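Local coordinates for FOG-3 protein (Caenorhabditis elegans, PDB 5TD6) that binds RNA and assembles into a multimer that specifies sperm fate in the nematode germline, and may act as a transcriptional corepressor like others of its family, at residues F98-L101 with I106-P109. The protein carries 2 engineered substitutions. Residues are numbered along the deposited sequence; the frame is centred on the assembly and turned at random.
Sequences FVRL and IETP
Val-99 and Thr-108 form the hydrogen-bonded antiparallel pair of a beta hairpin, whose strands are 96-100 and 107-109. Val-99 N donates to Thr-108 O at 2.9 Å in a nearly straight bond. Thr-108 N returns a more bent bond to Val-99 O, also 2.9 Å. Val-99 O is approached as well by Glu-107 CA at 3.2 Å, a CA-H...O contact. Phe-98 and Pro-109 make the neighbouring non-hydrogen-bonded pair.

Phe-98 packs against the whole length of the Glu-107 side chain. Phe-98 CG sits between its backbone N and carbonyl carbon (chi1 60°), which turns the ring toward Arg-100, so that one face meets the Glu-107 chain. Of the methylene carbons, Glu-107 CB lies 3.5 Å from Phe-98 CD2, and Glu-107 CG reaches Phe-98 CE2. The carboxylate stacks on the same ring, its carbon CD over one face and offset toward the rim, with the two planes 29° apart. Phe-91 of strand 89-93 also meets this ring, with nearly parallel planes.

The charged contact is a salt bridge. Arg-100 NH2 donates to Glu-107 OE2 at 3.1 Å, almost linearly. The oxygen lies in the guanidinium plane and is met on its anti side. The guanidinium and carboxylate are nearly coplanar. Glu-53 takes a second salt bridge from the same NH2, and Phe-91 makes a cation-pi contact with Arg-100. Arg-100 NE is buried here without a partner in the model. A leucine in place of Arg-100 would probably leave Glu-53 without this positive mate, and the Glu-107 carboxylate against the Phe-98 ring but without the bond that fixes OE2.

On this face of the BTG-domain sheet, ring stacking and charge pairing act on one glutamate. The positive charge of Arg-100 would probably favour the ionised form of both Glu-107 and Glu-53, while Phe-98 and Arg-100 together probably restrict how the Glu-107 carboxylate can turn.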
loop_
_atom_site.group_PDB
_atom_site.type_symbol
_atom_site.label_atom_id
_atom_site.label_comp_id
_atom_site.label_asym_id
_atom_site.label_seq_id
_atom_site.Cartn_x
_atom_site.Cartn_y
_atom_site.Cartn_z
ATOM N N PHE B 98 -4.395 4.287 10.558
ATOM C CA PHE B 98 -4.370 3.171 11.488
ATOM C C PHE B 98 -5.765 2.684 11.830
ATOM O O PHE B 98 -6.744 3.372 11.579
ATOM C CB PHE B 98 -3.625 3.555 12.763
ATOM C CG PHE B 98 -4.239 4.722 13.522
ATOM C CD1 PHE B 98 -3.897 6.030 13.216
ATOM C CD2 PHE B 98 -5.118 4.496 14.578
ATOM C CE1 PHE B 98 -4.447 7.094 13.929
ATOM C CE2 PHE B 98 -5.666 5.556 15.300
ATOM C CZ PHE B 98 -5.334 6.848 14.982
ATOM N N VAL B 99 -5.825 1.482 12.391
ATOM C CA VAL B 99 -7.057 0.891 12.913
ATOM C C VAL B 99 -7.074 1.037 14.428
ATOM O O VAL B 99 -6.048 0.846 15.082
ATOM C CB VAL B 99 -7.160 -0.607 12.545
ATOM C CG1 VAL B 99 -8.330 -1.286 13.272
ATOM C CG2 VAL B 99 -7.277 -0.775 11.035
ATOM N N ARG B 100 -8.226 1.373 14.994
ATOM C CA ARG B 100 -8.378 1.360 16.451
ATOM C C ARG B 100 -9.779 0.898 16.807
ATOM O O ARG B 100 -10.753 1.466 16.321
ATOM C CB ARG B 100 -8.111 2.745 17.037
ATOM C CG ARG B 100 -8.111 2.789 18.535
ATOM C CD ARG B 100 -8.451 4.186 19.017
ATOM N NE ARG B 100 -7.360 5.135 18.849
ATOM C CZ ARG B 100 -7.532 6.454 18.816
ATOM N NH1 ARG B 100 -8.755 6.970 18.929
ATOM N NH2 ARG B 100 -6.488 7.255 18.665
ATOM N N LEU B 101 -9.885 -0.132 17.643
ATOM C CA LEU B 101 -11.198 -0.706 17.973
ATOM C C LEU B 101 -11.947 0.094 19.044
ATOM O O LEU B 101 -13.145 -0.113 19.260
ATOM C CB LEU B 101 -11.042 -2.159 18.428
ATOM C CG LEU B 101 -10.485 -3.154 17.405
ATOM C CD1 LEU B 101 -9.762 -4.287 18.113
ATOM C CD2 LEU B 101 -11.592 -3.706 16.521
ATOM N N ILE B 106 -5.565 -0.336 21.252
ATOM C CA ILE B 106 -4.327 -0.303 20.499
ATOM C C ILE B 106 -4.582 0.192 19.083
ATOM O O ILE B 106 -5.572 -0.175 18.459
ATOM C CB ILE B 106 -3.683 -1.691 20.440
ATOM C CG1 ILE B 106 -3.877 -2.423 21.770
ATOM C CG2 ILE B 106 -2.212 -1.587 20.046
ATOM C CD1 ILE B 106 -3.253 -1.726 22.975
ATOM N N GLU B 107 -3.691 1.045 18.597
ATOM C CA GLU B 107 -3.690 1.442 17.197
ATOM C C GLU B 107 -2.820 0.489 16.377
ATOM O O GLU B 107 -1.600 0.473 16.539
ATOM C CB GLU B 107 -3.156 2.870 17.030
ATOM C CG GLU B 107 -3.799 3.937 17.894
ATOM C CD GLU B 107 -3.026 5.249 17.829
ATOM O OE1 GLU B 107 -1.866 5.233 17.366
ATOM O OE2 GLU B 107 -3.568 6.295 18.230
ATOM N N THR B 108 -3.418 -0.288 15.482
ATOM C CA THR B 108 -2.615 -1.082 14.561
ATOM C C THR B 108 -2.305 -0.222 13.343
ATOM O O THR B 108 -3.217 0.303 12.696
ATOM C CB THR B 108 -3.341 -2.356 14.148
ATOM O OG1 THR B 108 -3.840 -2.996 15.326
ATOM C CG2 THR B 108 -2.397 -3.306 13.387
ATOM N N PRO B 109 -1.017 -0.037 13.045
ATOM C CA PRO B 109 -0.694 0.921 11.989
ATOM C C PRO B 109 -0.982 0.374 10.616
ATOM O O PRO B 109 -0.735 -0.798 10.340
ATOM C CB PRO B 109 0.819 1.170 12.175
ATOM C CG PRO B 109 1.314 -0.046 12.891
ATOM C CD PRO B 109 0.180 -0.529 13.757
#